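PDB 3MY9: muconate cycloisomerase from Azorhizobium caulinodans, which belongs to the enolase superfamily, pairing an N-terminal capping domain with a magnesium-binding TIM-barrel-like domain. Local coordinates for residues A[136-148]-A[162-174]. Numbering follows the deposited sequence.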
loop_
_atom_site.group_PDB
_atom_site.type_symbol
_atom_site.label_atom_id
_atom_site.label_comp_id
_atom_site.label_asym_id
_atom_site.label_seq_id
_atom_site.Cartn_x
_atom_site.Cartn_y
_atom_site.Cartn_z
ATOM N N ILE A 136 -33.665 -6.004 -24.999
ATOM C CA ILE A 136 -32.814 -5.273 -24.089
ATOM C C ILE A 136 -33.683 -4.369 -23.216
ATOM O O ILE A 136 -34.370 -3.503 -23.739
ATOM C CB ILE A 136 -31.815 -4.379 -24.812
ATOM C CG1 ILE A 136 -31.059 -5.152 -25.903
ATOM C CG2 ILE A 136 -30.834 -3.795 -23.785
ATOM C CD1 ILE A 136 -30.212 -4.271 -26.804
ATOM N N PRO A 137 -33.651 -4.561 -21.879
ATOM C CA PRO A 137 -34.430 -3.639 -21.044
ATOM C C PRO A 137 -34.107 -2.170 -21.370
ATOM O O PRO A 137 -32.944 -1.807 -21.542
ATOM C CB PRO A 137 -34.014 -4.003 -19.617
ATOM C CG PRO A 137 -33.484 -5.405 -19.719
ATOM C CD PRO A 137 -32.841 -5.496 -21.077
ATOM N N LEU A 138 -35.154 -1.378 -21.527
ATOM C CA LEU A 138 -35.046 0.033 -21.882
ATOM C C LEU A 138 -35.513 0.888 -20.697
ATOM O O LEU A 138 -36.675 0.794 -20.260
ATOM C CB LEU A 138 -35.905 0.319 -23.114
ATOM C CG LEU A 138 -35.954 1.774 -23.573
ATOM C CD1 LEU A 138 -34.628 2.184 -24.197
ATOM C CD2 LEU A 138 -37.106 1.994 -24.542
ATOM N N SER A 139 -34.597 1.703 -20.172
ATOM C CA SER A 139 -34.871 2.577 -19.032
ATOM C C SER A 139 -35.763 3.716 -19.441
ATOM O O SER A 139 -35.589 4.315 -20.507
ATOM C CB SER A 139 -33.578 3.155 -18.445
ATOM O OG SER A 139 -33.829 3.784 -17.196
ATOM N N PHE A 140 -36.744 3.997 -18.598
ATOM C CA PHE A 140 -37.581 5.158 -18.772
ATOM C C PHE A 140 -37.157 6.290 -17.829
ATOM O O PHE A 140 -37.105 6.113 -16.612
ATOM C CB PHE A 140 -39.025 4.786 -18.538
ATOM C CG PHE A 140 -39.960 5.890 -18.821
ATOM C CD1 PHE A 140 -40.325 6.785 -17.819
ATOM C CD2 PHE A 140 -40.485 6.053 -20.093
ATOM C CE1 PHE A 140 -41.188 7.840 -18.085
ATOM C CE2 PHE A 140 -41.371 7.098 -20.360
ATOM C CZ PHE A 140 -41.719 7.990 -19.353
ATOM N N SER A 141 -36.849 7.450 -18.395
ATOM C CA SER A 141 -36.337 8.556 -17.616
ATOM C C SER A 141 -37.459 9.255 -16.840
ATOM O O SER A 141 -38.484 9.595 -17.399
ATOM C CB SER A 141 -35.648 9.557 -18.542
ATOM O OG SER A 141 -35.122 10.657 -17.805
ATOM N N ILE A 142 -37.263 9.434 -15.541
ATOM C CA ILE A 142 -38.192 10.196 -14.691
ATOM C C ILE A 142 -37.505 11.529 -14.394
ATOM O O ILE A 142 -36.583 11.590 -13.571
ATOM C CB ILE A 142 -38.509 9.435 -13.363
ATOM C CG1 ILE A 142 -39.272 8.143 -13.671
ATOM C CG2 ILE A 142 -39.280 10.335 -12.351
ATOM C CD1 ILE A 142 -40.693 8.346 -14.243
ATOM N N ALA A 143 -37.924 12.574 -15.098
ATOM C CA ALA A 143 -37.250 13.866 -15.036
ATOM C C ALA A 143 -38.192 15.059 -15.151
ATOM O O ALA A 143 -37.736 16.174 -15.365
ATOM C CB ALA A 143 -36.207 13.939 -16.146
ATOM N N ASP A 144 -39.494 14.824 -15.030
ATOM C CA ASP A 144 -40.491 15.885 -15.172
ATOM C C ASP A 144 -40.494 16.734 -13.909
ATOM O O ASP A 144 -40.570 16.182 -12.807
ATOM C CB ASP A 144 -41.880 15.281 -15.385
ATOM C CG ASP A 144 -42.878 16.285 -15.971
ATOM O OD1 ASP A 144 -42.904 17.451 -15.526
ATOM O OD2 ASP A 144 -43.645 15.892 -16.871
ATOM N N PRO A 145 -40.391 18.076 -14.051
ATOM C CA PRO A 145 -40.556 18.962 -12.902
ATOM C C PRO A 145 -41.878 18.714 -12.183
ATOM O O PRO A 145 -41.962 18.884 -10.973
ATOM C CB PRO A 145 -40.547 20.367 -13.529
ATOM C CG PRO A 145 -39.774 20.229 -14.772
ATOM C CD PRO A 145 -40.005 18.820 -15.266
ATOM N N ASP A 146 -42.906 18.333 -12.934
ATOM C CA ASP A 146 -44.199 17.999 -12.349
ATOM C C ASP A 146 -44.172 16.513 -12.041
ATOM O O ASP A 146 -44.435 15.691 -12.922
ATOM C CB ASP A 146 -45.328 18.349 -13.324
ATOM C CG ASP A 146 -46.722 18.066 -12.762
ATOM O OD1 ASP A 146 -46.837 17.577 -11.619
ATOM O OD2 ASP A 146 -47.712 18.349 -13.473
ATOM N N PHE A 147 -43.842 16.163 -10.797
ATOM C CA PHE A 147 -43.707 14.753 -10.435
ATOM C C PHE A 147 -45.000 13.976 -10.585
ATOM O O PHE A 147 -44.970 12.802 -10.953
ATOM C CB PHE A 147 -43.206 14.536 -9.000
ATOM C CG PHE A 147 -43.245 13.086 -8.595
ATOM C CD1 PHE A 147 -42.529 12.149 -9.317
ATOM C CD2 PHE A 147 -44.060 12.654 -7.570
ATOM C CE1 PHE A 147 -42.589 10.808 -9.000
ATOM C CE2 PHE A 147 -44.117 11.311 -7.236
ATOM C CZ PHE A 147 -43.381 10.391 -7.954
ATOM N N ASP A 148 -46.126 14.618 -10.272
ATOM C CA ASP A 148 -47.435 13.981 -10.419
ATOM C C ASP A 148 -47.656 13.507 -11.857
ATOM O O ASP A 148 -48.222 12.437 -12.072
ATOM C CB ASP A 148 -48.563 14.925 -9.972
ATOM C CG ASP A 148 -48.564 15.173 -8.460
ATOM O OD1 ASP A 148 -49.433 15.921 -7.978
ATOM O OD2 ASP A 148 -47.701 14.633 -7.747
ATOM N N HIS A 162 -43.118 -2.290 -18.085
ATOM C CA HIS A 162 -41.914 -1.485 -17.835
ATOM C C HIS A 162 -41.491 -1.710 -16.409
ATOM O O HIS A 162 -42.311 -1.565 -15.501
ATOM C CB HIS A 162 -42.209 -0.000 -17.953
ATOM C CG HIS A 162 -42.396 0.471 -19.347
ATOM N ND1 HIS A 162 -41.423 1.173 -20.018
ATOM C CD2 HIS A 162 -43.451 0.360 -20.199
ATOM C CE1 HIS A 162 -41.869 1.472 -21.229
ATOM N NE2 HIS A 162 -43.094 0.987 -21.366
ATOM N N THR A 163 -40.232 -2.046 -16.187
ATOM C CA THR A 163 -39.753 -2.143 -14.838
ATOM C C THR A 163 -38.619 -1.159 -14.549
ATOM O O THR A 163 -38.456 -0.727 -13.407
ATOM C CB THR A 163 -39.301 -3.572 -14.520
ATOM O OG1 THR A 163 -38.297 -3.972 -15.456
ATOM C CG2 THR A 163 -40.494 -4.541 -14.580
ATOM N N VAL A 164 -37.834 -0.818 -15.568
ATOM C CA VAL A 164 -36.652 -0.006 -15.357
ATOM C C VAL A 164 -36.930 1.487 -15.453
ATOM O O VAL A 164 -37.338 1.960 -16.505
ATOM C CB VAL A 164 -35.553 -0.342 -16.360
ATOM C CG1 VAL A 164 -34.288 0.525 -16.056
ATOM C CG2 VAL A 164 -35.212 -1.814 -16.299
ATOM N N PHE A 165 -36.662 2.210 -14.368
ATOM C CA PHE A 165 -36.823 3.644 -14.300
ATOM C C PHE A 165 -35.561 4.320 -13.793
ATOM O O PHE A 165 -34.914 3.826 -12.862
ATOM C CB PHE A 165 -37.984 3.966 -13.382
ATOM C CG PHE A 165 -39.294 3.499 -13.921
ATOM C CD1 PHE A 165 -40.071 4.345 -14.704
ATOM C CD2 PHE A 165 -39.705 2.187 -13.724
ATOM C CE1 PHE A 165 -41.268 3.896 -15.267
ATOM C CE2 PHE A 165 -40.911 1.722 -14.277
ATOM C CZ PHE A 165 -41.682 2.582 -15.054
ATOM N N LYS A 166 -35.183 5.432 -14.414
ATOM C CA LYS A 166 -34.063 6.211 -13.900
ATOM C C LYS A 166 -34.472 7.625 -13.492
ATOM O O LYS A 166 -34.904 8.393 -14.322
ATOM C CB LYS A 166 -32.945 6.285 -14.919
ATOM C CG LYS A 166 -31.653 6.789 -14.286
ATOM C CD LYS A 166 -30.744 7.371 -15.371
ATOM C CE LYS A 166 -29.637 6.481 -15.725
ATOM N NZ LYS A 166 -28.926 7.189 -16.855
ATOM N N MET A 167 -34.314 7.971 -12.211
ATOM C CA MET A 167 -34.741 9.280 -11.711
ATOM C C MET A 167 -33.523 10.198 -11.792
ATOM O O MET A 167 -32.460 9.866 -11.284
ATOM C CB MET A 167 -35.275 9.188 -10.255
ATOM C CG MET A 167 -36.066 10.446 -9.711
ATOM S SD MET A 167 -36.262 10.390 -7.884
ATOM C CE MET A 167 -36.670 12.107 -7.579
ATOM N N LYS A 168 -33.695 11.342 -12.446
ATOM C CA LYS A 168 -32.741 12.410 -12.371
ATOM C C LYS A 168 -32.808 13.037 -10.970
ATOM O O LYS A 168 -33.873 13.408 -10.475
ATOM C CB LYS A 168 -33.058 13.431 -13.447
ATOM C CG LYS A 168 -31.974 14.407 -13.769
ATOM C CD LYS A 168 -32.388 15.205 -15.036
ATOM C CE LYS A 168 -31.842 16.627 -15.060
ATOM N NZ LYS A 168 -32.838 17.632 -15.617
ATOM N N THR A 169 -31.667 13.124 -10.303
ATOM C CA THR A 169 -31.649 13.602 -8.931
ATOM C C THR A 169 -30.641 14.731 -8.831
ATOM O O THR A 169 -29.819 14.912 -9.726
ATOM C CB THR A 169 -31.222 12.468 -7.963
ATOM O OG1 THR A 169 -30.082 11.820 -8.495
ATOM C CG2 THR A 169 -32.312 11.434 -7.753
ATOM N N GLY A 170 -30.678 15.453 -7.713
ATOM C CA GLY A 170 -29.829 16.591 -7.497
ATOM C C GLY A 170 -30.296 17.791 -8.295
ATOM O O GLY A 170 -29.487 18.663 -8.588
ATOM N N VAL A 171 -31.593 17.827 -8.636
ATOM C CA VAL A 171 -32.187 18.917 -9.418
ATOM C C VAL A 171 -33.218 19.711 -8.614
ATOM O O VAL A 171 -33.301 20.929 -8.739
ATOM C CB VAL A 171 -32.862 18.401 -10.716
ATOM C CG1 VAL A 171 -33.725 19.538 -11.397
ATOM C CG2 VAL A 171 -31.809 17.860 -11.688
ATOM N N LYS A 172 -34.032 19.008 -7.837
ATOM C CA LYS A 172 -34.968 19.639 -6.919
ATOM C C LYS A 172 -34.368 19.608 -5.522
ATOM O O LYS A 172 -33.449 18.815 -5.261
ATOM C CB LYS A 172 -36.306 18.907 -6.954
ATOM C CG LYS A 172 -36.874 18.746 -8.367
ATOM C CD LYS A 172 -38.230 18.045 -8.367
ATOM C CE LYS A 172 -38.437 17.287 -9.689
ATOM N NZ LYS A 172 -39.865 17.016 -10.011
ATOM N N PRO A 173 -34.884 20.448 -4.606
ATOM C CA PRO A 173 -34.322 20.405 -3.264
ATOM C C PRO A 173 -34.309 18.967 -2.691
ATOM O O PRO A 173 -35.257 18.189 -2.880
ATOM C CB PRO A 173 -35.260 21.311 -2.450
ATOM C CG PRO A 173 -36.036 22.106 -3.449
ATOM C CD PRO A 173 -36.136 21.221 -4.648
ATOM N N HIS A 174 -33.234 18.624 -2.022
ATOM C CA HIS A 174 -33.032 17.257 -1.544
ATOM C C HIS A 174 -34.252 16.680 -0.823
ATOM O O HIS A 174 -34.665 15.555 -1.114
ATOM C CB HIS A 174 -31.816 17.239 -0.627
ATOM C CG HIS A 174 -31.432 15.878 -0.141
ATOM N ND1 HIS A 174 -31.194 14.819 -0.992
ATOM C CD2 HIS A 174 -31.192 15.421 1.113
ATOM C CE1 HIS A 174 -30.829 13.768 -0.282
ATOM N NE2 HIS A 174 -30.829 14.104 0.998
HETATM O O HOH W 1 -38.590 0.580 -18.659
#
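F140, S141 and I142 pair in parallel with F165, K166 and M167, the short strand axes 4.6 Å apart at their closest and 31° from parallel. Four backbone hydrogen bonds lace them together: F140 N to V164 O, K166 N to F140 O, I142 N to K166 O and K168 N to I142 O.

On one face F165 packs against both F140 and I142, which also touch each other, I142 CD1 lying at the edge of the F140 ring. F165 CD1 lies 4.0 Å from F140 CD1, the two rings meeting obliquely, and equally near I142 CG1. I142 sets CG1 beside its backbone N (chi1 -65°), which aims that branch at F165 and leaves CG2 to meet M167 CG at 4.2 Å. On the other face S139 OG rests against K166 CB at 3.5 Å, and V164 CG1 packs on the same serine. K166 then bends at its third torsion and carries NZ to salt bridges with D197, E223 and E326, close to the bound magnesium, for which E223 is a ligand.

Past the strand ends, K172 reaches over with an extended chain, and NZ bonds the carbonyls D144 O and P145 O, each at 3.0 Å; it meets D144 O on a lone pair but stands above the carbonyl plane of P145. D144 OD1 accepts from D146 N in an Asx turn leading into helix 147-157. At the opposite end a water lies among L138 O, V164 O and H162 ND1, though its approach to L138 O is unusually short.

These are the two strands of a right-handed beta-alpha-beta crossover: helix 147-157 covers F140 and I142, helix 174-188 touches I142, F147 and M167, and strand 193-197 continues the barrel sheet beyond 164-168.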